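Local coordinates for type III secretion system effector protein ExoU (Pseudomonas fluorescens, PDB 4QMK), which probably hydrolyses host membrane phospholipids as a patatin-like phospholipase that is directed to the plasma membrane by a phosphatidylinositol 4,5-bisphosphate-binding domain, at residues A[79-89]-A[118-127]; A[383-394]-A[413-422]. All blocks are in the same frame, centred on the assembly; numbering follows the deposited sequence.

Contact 1 of 2, residues A[79-89]-A[118-127]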
# COMPACT_ATOMS: atom_id res chain seq x y z
N ILE A 79 -12.24 -32.27 7.45
CA ILE A 79 -13.60 -32.67 7.25
C ILE A 79 -14.24 -32.78 8.59
O ILE A 79 -15.44 -32.78 8.67
CB ILE A 79 -13.70 -34.00 6.41
CG1 ILE A 79 -15.16 -34.43 6.20
CG2 ILE A 79 -12.98 -35.17 7.06
CD1 ILE A 79 -15.94 -33.39 5.43
N ALA A 80 -13.47 -32.83 9.66
CA ALA A 80 -14.07 -32.85 11.03
C ALA A 80 -14.54 -31.47 11.51
O ALA A 80 -15.35 -31.37 12.42
CB ALA A 80 -13.06 -33.41 12.03
N PHE A 81 -14.03 -30.40 10.94
CA PHE A 81 -14.32 -29.08 11.50
C PHE A 81 -15.80 -28.73 11.62
O PHE A 81 -16.20 -27.99 12.53
CB PHE A 81 -13.60 -27.97 10.70
CG PHE A 81 -12.12 -27.89 10.91
CD1 PHE A 81 -11.59 -27.98 12.17
CD2 PHE A 81 -11.27 -27.59 9.85
CE1 PHE A 81 -10.21 -27.85 12.38
CE2 PHE A 81 -9.91 -27.42 10.05
CZ PHE A 81 -9.38 -27.56 11.32
N PRO A 82 -16.63 -29.21 10.69
CA PRO A 82 -18.04 -28.83 10.79
C PRO A 82 -18.66 -29.14 12.13
O PRO A 82 -19.42 -28.32 12.65
CB PRO A 82 -18.68 -29.63 9.67
CG PRO A 82 -17.63 -29.62 8.61
CD PRO A 82 -16.34 -29.83 9.39
N GLY A 83 -18.33 -30.28 12.73
CA GLY A 83 -18.86 -30.58 14.07
C GLY A 83 -18.36 -29.56 15.13
O GLY A 83 -19.10 -29.19 16.08
N MET A 84 -17.13 -29.10 14.97
CA MET A 84 -16.61 -28.12 15.89
C MET A 84 -17.47 -26.83 15.80
O MET A 84 -17.81 -26.22 16.83
CB MET A 84 -15.13 -27.90 15.59
CG MET A 84 -14.46 -26.86 16.42
SD MET A 84 -14.59 -25.25 15.67
CE MET A 84 -13.63 -25.59 14.19
N VAL A 85 -17.85 -26.45 14.60
CA VAL A 85 -18.68 -25.26 14.46
C VAL A 85 -20.14 -25.48 14.95
O VAL A 85 -20.78 -24.54 15.48
CB VAL A 85 -18.76 -24.82 13.00
CG1 VAL A 85 -19.62 -23.56 12.87
CG2 VAL A 85 -17.36 -24.61 12.47
N GLN A 86 -20.65 -26.70 14.76
CA GLN A 86 -21.95 -27.02 15.27
C GLN A 86 -21.95 -26.82 16.78
O GLN A 86 -22.80 -26.12 17.32
CB GLN A 86 -22.35 -28.45 14.90
CG GLN A 86 -22.56 -28.65 13.42
CD GLN A 86 -22.30 -30.08 12.97
OE1 GLN A 86 -22.45 -31.03 13.75
NE2 GLN A 86 -21.97 -30.25 11.70
N ALA A 87 -20.97 -27.42 17.44
CA ALA A 87 -20.78 -27.29 18.91
C ALA A 87 -20.69 -25.86 19.37
O ALA A 87 -21.29 -25.51 20.35
CB ALA A 87 -19.54 -28.03 19.36
N LEU A 88 -19.96 -25.01 18.65
CA LEU A 88 -19.88 -23.59 19.07
C LEU A 88 -21.22 -22.86 19.00
O LEU A 88 -21.61 -22.16 19.93
CB LEU A 88 -18.85 -22.82 18.27
CG LEU A 88 -17.41 -23.14 18.64
CD1 LEU A 88 -16.49 -22.55 17.59
CD2 LEU A 88 -17.07 -22.60 20.01
N GLU A 89 -21.94 -23.06 17.90
CA GLU A 89 -23.18 -22.34 17.64
C GLU A 89 -24.27 -22.84 18.56
O GLU A 89 -24.95 -22.05 19.22
CB GLU A 89 -23.57 -22.55 16.17
CG GLU A 89 -24.36 -21.42 15.56
CD GLU A 89 -24.73 -21.74 14.12
OE1 GLU A 89 -25.55 -22.67 13.90
OE2 GLU A 89 -24.22 -21.04 13.21
N ASP A 118 -22.51 -19.78 8.79
CA ASP A 118 -23.06 -20.53 9.92
C ASP A 118 -22.72 -22.04 9.81
O ASP A 118 -22.21 -22.52 8.80
CB ASP A 118 -24.57 -20.27 10.11
CG ASP A 118 -25.49 -20.99 9.07
OD1 ASP A 118 -25.09 -21.91 8.31
OD2 ASP A 118 -26.69 -20.62 9.04
N ALA A 119 -23.06 -22.79 10.84
CA ALA A 119 -22.68 -24.18 10.92
C ALA A 119 -23.22 -25.01 9.78
O ALA A 119 -22.51 -25.84 9.20
CB ALA A 119 -23.12 -24.75 12.27
N LYS A 120 -24.48 -24.79 9.47
CA LYS A 120 -25.15 -25.57 8.47
C LYS A 120 -24.55 -25.34 7.07
O LYS A 120 -24.16 -26.29 6.40
CB LYS A 120 -26.62 -25.25 8.59
CG LYS A 120 -26.95 -25.14 10.09
CD LYS A 120 -28.25 -25.81 10.50
CE LYS A 120 -28.40 -25.87 12.02
NZ LYS A 120 -29.68 -26.51 12.40
N ALA A 121 -24.44 -24.07 6.66
CA ALA A 121 -23.83 -23.72 5.38
C ALA A 121 -22.43 -24.30 5.32
O ALA A 121 -22.07 -25.00 4.37
CB ALA A 121 -23.78 -22.21 5.24
N PHE A 122 -21.66 -24.05 6.39
CA PHE A 122 -20.32 -24.58 6.51
C PHE A 122 -20.23 -26.12 6.41
O PHE A 122 -19.29 -26.65 5.84
CB PHE A 122 -19.63 -24.09 7.81
CG PHE A 122 -18.19 -24.50 7.90
CD1 PHE A 122 -17.25 -23.87 7.15
CD2 PHE A 122 -17.81 -25.56 8.69
CE1 PHE A 122 -15.93 -24.27 7.18
CE2 PHE A 122 -16.49 -25.95 8.77
CZ PHE A 122 -15.53 -25.31 8.01
N THR A 123 -21.16 -26.82 7.02
CA THR A 123 -21.16 -28.29 6.95
C THR A 123 -21.44 -28.76 5.52
O THR A 123 -20.76 -29.65 5.00
CB THR A 123 -22.25 -28.90 7.86
OG1 THR A 123 -22.21 -28.24 9.15
CG2 THR A 123 -22.04 -30.38 8.00
N GLN A 124 -22.43 -28.14 4.91
CA GLN A 124 -22.84 -28.46 3.54
C GLN A 124 -21.67 -28.26 2.57
O GLN A 124 -21.34 -29.14 1.78
CB GLN A 124 -24.01 -27.51 3.17
CG GLN A 124 -24.48 -27.54 1.73
CD GLN A 124 -25.13 -28.86 1.36
OE1 GLN A 124 -24.91 -29.39 0.27
NE2 GLN A 124 -25.94 -29.39 2.27
N LEU A 125 -21.06 -27.08 2.65
CA LEU A 125 -19.98 -26.74 1.78
C LEU A 125 -18.76 -27.64 1.98
O LEU A 125 -18.09 -27.98 1.02
CB LEU A 125 -19.63 -25.27 1.99
CG LEU A 125 -18.54 -24.58 1.13
CD1 LEU A 125 -18.69 -23.08 1.27
CD2 LEU A 125 -17.15 -25.01 1.55
N SER A 126 -18.49 -28.04 3.21
CA SER A 126 -17.33 -28.88 3.51
C SER A 126 -17.46 -30.30 3.01
O SER A 126 -16.47 -30.96 2.69
CB SER A 126 -17.05 -28.92 5.02
OG SER A 126 -16.58 -27.68 5.47
N ASN A 127 -18.69 -30.79 2.99
CA ASN A 127 -18.96 -32.16 2.50
C ASN A 127 -18.82 -32.27 1.00
O ASN A 127 -18.46 -33.34 0.51
CB ASN A 127 -20.33 -32.62 2.94
CG ASN A 127 -20.43 -32.78 4.44
OD1 ASN A 127 -19.49 -33.26 5.07
ND2 ASN A 127 -21.56 -32.43 5.00

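Contact 2 of 2, residues A[383-394]-A[413-422]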
# COMPACT_ATOMS: atom_id res chain seq x y z
N VAL A 383 -8.24 -28.26 22.18
CA VAL A 383 -9.11 -29.43 22.07
C VAL A 383 -8.61 -30.29 20.92
O VAL A 383 -8.31 -29.78 19.81
CB VAL A 383 -10.61 -29.02 21.90
CG1 VAL A 383 -10.86 -28.35 20.59
CG2 VAL A 383 -11.52 -30.22 22.06
N THR A 384 -8.56 -31.59 21.16
CA THR A 384 -8.02 -32.56 20.19
C THR A 384 -9.14 -33.41 19.58
O THR A 384 -9.72 -34.25 20.23
CB THR A 384 -6.98 -33.47 20.86
OG1 THR A 384 -5.91 -32.64 21.40
CG2 THR A 384 -6.40 -34.44 19.89
N LEU A 385 -9.45 -33.15 18.32
CA LEU A 385 -10.52 -33.84 17.66
C LEU A 385 -10.07 -35.28 17.40
O LEU A 385 -9.02 -35.49 16.84
CB LEU A 385 -10.89 -33.14 16.36
CG LEU A 385 -11.32 -31.69 16.45
CD1 LEU A 385 -11.87 -31.26 15.10
CD2 LEU A 385 -12.37 -31.45 17.53
N PRO A 386 -10.86 -36.26 17.83
CA PRO A 386 -10.49 -37.65 17.63
C PRO A 386 -10.67 -38.14 16.18
O PRO A 386 -11.64 -37.77 15.52
CB PRO A 386 -11.46 -38.39 18.54
CG PRO A 386 -12.68 -37.55 18.50
CD PRO A 386 -12.19 -36.12 18.44
N LEU A 387 -9.75 -38.96 15.71
CA LEU A 387 -9.81 -39.51 14.36
C LEU A 387 -10.08 -41.01 14.34
O LEU A 387 -10.29 -41.56 13.27
CB LEU A 387 -8.52 -39.20 13.59
CG LEU A 387 -8.36 -37.71 13.25
CD1 LEU A 387 -6.97 -37.39 12.72
CD2 LEU A 387 -9.43 -37.27 12.25
N ASN A 388 -10.12 -41.64 15.51
CA ASN A 388 -10.28 -43.09 15.62
C ASN A 388 -11.38 -43.54 16.60
O ASN A 388 -11.40 -43.11 17.77
CB ASN A 388 -8.95 -43.71 16.07
CG ASN A 388 -9.03 -45.21 16.15
OD1 ASN A 388 -9.61 -45.88 15.28
ND2 ASN A 388 -8.46 -45.76 17.18
N SER A 389 -12.27 -44.41 16.12
CA SER A 389 -13.38 -44.95 16.93
C SER A 389 -13.95 -46.26 16.31
O SER A 389 -13.47 -46.72 15.27
CB SER A 389 -14.51 -43.91 17.05
OG SER A 389 -15.08 -43.58 15.77
N ASP A 390 -14.97 -46.83 16.96
CA ASP A 390 -15.69 -48.01 16.45
C ASP A 390 -16.18 -47.81 15.02
O ASP A 390 -16.13 -48.72 14.20
CB ASP A 390 -16.90 -48.33 17.34
CG ASP A 390 -17.98 -47.21 17.30
OD1 ASP A 390 -17.61 -46.01 17.25
OD2 ASP A 390 -19.20 -47.54 17.31
N LYS A 391 -16.66 -46.61 14.71
CA LYS A 391 -17.18 -46.31 13.38
C LYS A 391 -16.09 -46.09 12.31
O LYS A 391 -16.41 -45.78 11.15
CB LYS A 391 -18.14 -45.11 13.44
CG LYS A 391 -19.62 -45.46 13.33
CD LYS A 391 -20.05 -45.60 11.86
CE LYS A 391 -19.98 -44.25 11.14
NZ LYS A 391 -20.63 -44.17 9.81
N GLY A 392 -14.82 -46.27 12.70
CA GLY A 392 -13.71 -46.15 11.77
C GLY A 392 -12.49 -45.45 12.33
O GLY A 392 -12.57 -44.72 13.32
N ASP A 393 -11.36 -45.70 11.69
CA ASP A 393 -10.09 -45.09 12.04
C ASP A 393 -9.68 -44.22 10.87
O ASP A 393 -9.18 -44.71 9.89
CB ASP A 393 -8.98 -46.15 12.31
CG ASP A 393 -7.59 -45.50 12.63
OD1 ASP A 393 -7.59 -44.27 12.85
OD2 ASP A 393 -6.52 -46.17 12.63
N PHE A 394 -9.85 -42.91 10.98
CA PHE A 394 -9.47 -42.06 9.88
C PHE A 394 -8.14 -41.31 10.07
O PHE A 394 -7.90 -40.33 9.35
CB PHE A 394 -10.59 -41.11 9.56
CG PHE A 394 -11.91 -41.79 9.37
CD1 PHE A 394 -12.19 -42.49 8.20
CD2 PHE A 394 -12.88 -41.71 10.37
CE1 PHE A 394 -13.41 -43.11 8.04
CE2 PHE A 394 -14.13 -42.32 10.20
CZ PHE A 394 -14.39 -43.02 9.04
N HIS A 413 -20.31 -39.00 10.64
CA HIS A 413 -19.90 -39.60 11.90
C HIS A 413 -18.70 -38.84 12.57
O HIS A 413 -18.71 -38.58 13.79
CB HIS A 413 -19.51 -41.06 11.73
CG HIS A 413 -19.05 -41.68 13.03
ND1 HIS A 413 -19.94 -42.07 14.02
CD2 HIS A 413 -17.81 -41.84 13.56
CE1 HIS A 413 -19.26 -42.49 15.08
NE2 HIS A 413 -17.97 -42.36 14.82
N LEU A 414 -17.69 -38.52 11.77
CA LEU A 414 -16.51 -37.87 12.25
C LEU A 414 -16.91 -36.49 12.76
O LEU A 414 -16.50 -36.07 13.86
CB LEU A 414 -15.49 -37.76 11.14
CG LEU A 414 -14.08 -37.59 11.68
CD1 LEU A 414 -13.62 -38.89 12.30
CD2 LEU A 414 -13.14 -37.14 10.57
N GLN A 415 -17.77 -35.84 12.00
CA GLN A 415 -18.28 -34.54 12.40
C GLN A 415 -19.03 -34.61 13.72
O GLN A 415 -18.90 -33.74 14.56
CB GLN A 415 -19.16 -33.97 11.30
CG GLN A 415 -18.35 -33.61 10.06
CD GLN A 415 -19.19 -33.29 8.87
OE1 GLN A 415 -20.41 -33.31 8.94
NE2 GLN A 415 -18.54 -32.94 7.76
N ALA A 416 -19.78 -35.67 13.92
CA ALA A 416 -20.50 -35.83 15.20
C ALA A 416 -19.52 -36.16 16.37
O ALA A 416 -19.82 -35.85 17.48
CB ALA A 416 -21.59 -36.89 15.07
N GLN A 417 -18.38 -36.79 16.10
CA GLN A 417 -17.37 -37.05 17.12
C GLN A 417 -16.72 -35.73 17.58
O GLN A 417 -16.48 -35.51 18.77
CB GLN A 417 -16.29 -37.93 16.56
CG GLN A 417 -16.74 -39.33 16.29
CD GLN A 417 -16.49 -40.22 17.47
OE1 GLN A 417 -17.43 -40.61 18.18
NE2 GLN A 417 -15.22 -40.53 17.71
N ALA A 418 -16.42 -34.90 16.60
CA ALA A 418 -15.87 -33.61 16.85
C ALA A 418 -16.83 -32.76 17.68
O ALA A 418 -16.44 -32.10 18.67
CB ALA A 418 -15.57 -32.92 15.54
N ARG A 419 -18.11 -32.80 17.29
CA ARG A 419 -19.15 -32.01 17.94
C ARG A 419 -19.19 -32.36 19.41
O ARG A 419 -19.20 -31.45 20.28
CB ARG A 419 -20.49 -32.28 17.30
CG ARG A 419 -21.67 -31.53 17.89
CD ARG A 419 -22.98 -32.02 17.29
NE ARG A 419 -24.10 -31.15 17.61
CZ ARG A 419 -25.15 -30.94 16.81
NH1 ARG A 419 -25.24 -31.51 15.61
NH2 ARG A 419 -26.11 -30.11 17.20
N GLN A 420 -19.18 -33.65 19.69
CA GLN A 420 -19.20 -34.10 21.06
C GLN A 420 -17.96 -33.67 21.86
O GLN A 420 -18.10 -33.24 22.98
CB GLN A 420 -19.31 -35.59 21.12
CG GLN A 420 -20.65 -36.11 20.75
CD GLN A 420 -20.71 -37.61 20.89
OE1 GLN A 420 -19.67 -38.30 20.94
NE2 GLN A 420 -21.94 -38.13 20.94
N THR A 421 -16.78 -33.79 21.25
CA THR A 421 -15.55 -33.54 21.92
C THR A 421 -15.48 -32.07 22.33
O THR A 421 -15.22 -31.73 23.47
CB THR A 421 -14.36 -33.92 21.02
OG1 THR A 421 -14.38 -35.33 20.79
CG2 THR A 421 -13.04 -33.60 21.68
N VAL A 422 -15.77 -31.21 21.38
CA VAL A 422 -15.75 -29.80 21.60
C VAL A 422 -16.81 -29.37 22.62
O VAL A 422 -16.49 -28.53 23.52
CB VAL A 422 -15.94 -29.08 20.30
CG1 VAL A 422 -16.20 -27.61 20.51
CG2 VAL A 422 -14.72 -29.31 19.42
O HOH W 1 -13.61 -40.38 15.55

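Contact 1 of 2, residues A[79-89]-A[118-127]
E89 OE2 accepts the backbone N-H of A119 at 3.2 Å (OE2 to N), and an N-H...O angle of 162° shows that the bond is nearly straight. The donor stands above the carboxylate plane, tilted well out of it. E89 gets there with an extended chain whose CG lies anti to the backbone N, bringing the carboxylate to the first turn of helix 119-127. D118 caps the same turn: its OD1 takes A121 N at 2.8 Å. Two carboxylates therefore sit near one helix N-terminus, whose dipole would probably favour both, although like charge may set them slightly against each other.

Further along, Q86 NE2 donates to T123 OG1 at 3.3 Å, with the hydroxyl close to the amide plane. V85 packs between these two bonds: its CG1 rests on A119 CB at 3.7 Å, while its CG2 meets the F122 ring obliquely. P82 N lies at the edge of that ring, near its plane, 3.8 Å from F122 CE2, as a packing contact. Past T123, P82 CG lies 3.7 Å from S126 CB, and I79 CD1 touches N127 OD1, an oxygen that Q415 binds.

With axes 9.0 Å apart at 174°, this is an antiparallel helix pair of the patatin fold; helix 81-90 follows the glycine-rich turn that probably forms the oxyanion hole, as in related patatin-like phospholipases.

Contact 2 of 2, residues A[383-394]-A[413-422]
S389 OG and H413 NE2 form a hydrogen bond of 3.3 Å in which either may be the donor. The hydroxyl lies at the edge of the imidazole, near the ring plane, and the hydrogen-bond angle is 148°; S389 OG, placed between its backbone N and carbonyl carbon (chi1 63°), faces the helix. K391 appears to lie over one face of the same ring, but it is poorly ordered and modelled too close for the contact to be relied on.

Next to this pair, Q417 NE2 donates to a water at 2.7 Å, and that water gives a weak, 3.3 Å bond to P386 O, bridging helix 413-422 and the carbonyl just after strand 383-385. The P386 ring points its CD at T421 OG1, 3.3 Å away. That hydroxyl is turned back to Q417 O at 2.9 Å, which it reaches from the face opposite to T421 N.

Apolar groups fill the buried side. L414 CD1 lies 3.5 Å from F394 CD2, obliquely to the ring, and its other methyl meets L387. At the far end L385 CD2 packs on V422 CG2 at 3.7 Å and also touches A418, while V383 spreads its two methyls over T421 and V422.

The second shell fixes these groups. A type I turn from S389 to G392 closes a hairpin that carries S389 to H413, and V383 and L385 are bonded through their backbones to strand 332-337. Strand 383-385 and helix 413-422 run antiparallel at 163°, their axes 8.4 Å apart, as expected where a helix layer packs on the mixed sheet of an alpha/beta fold.

In the fold
Contact 1 (79-89 with 118-127) closes before contact 2 (383-394 with 413-422) opens, yet their centres lie only 14 Å apart and on the same side of the chain's centre. Helix 408-431 joins them: one side packs on strand 382-389, and another meets helix 81-90 and helix 119-127. Q415 is the clearest junction, since its NE2 probably bonds both I79 O and N127 OD1. Strands 68-72 and 382-389 belong to one mixed sheet, with strand 332-337 between them. Distant parts of the sequence thus help build the same alpha/beta layer beside the sheet that carries a probable nucleophile elbow.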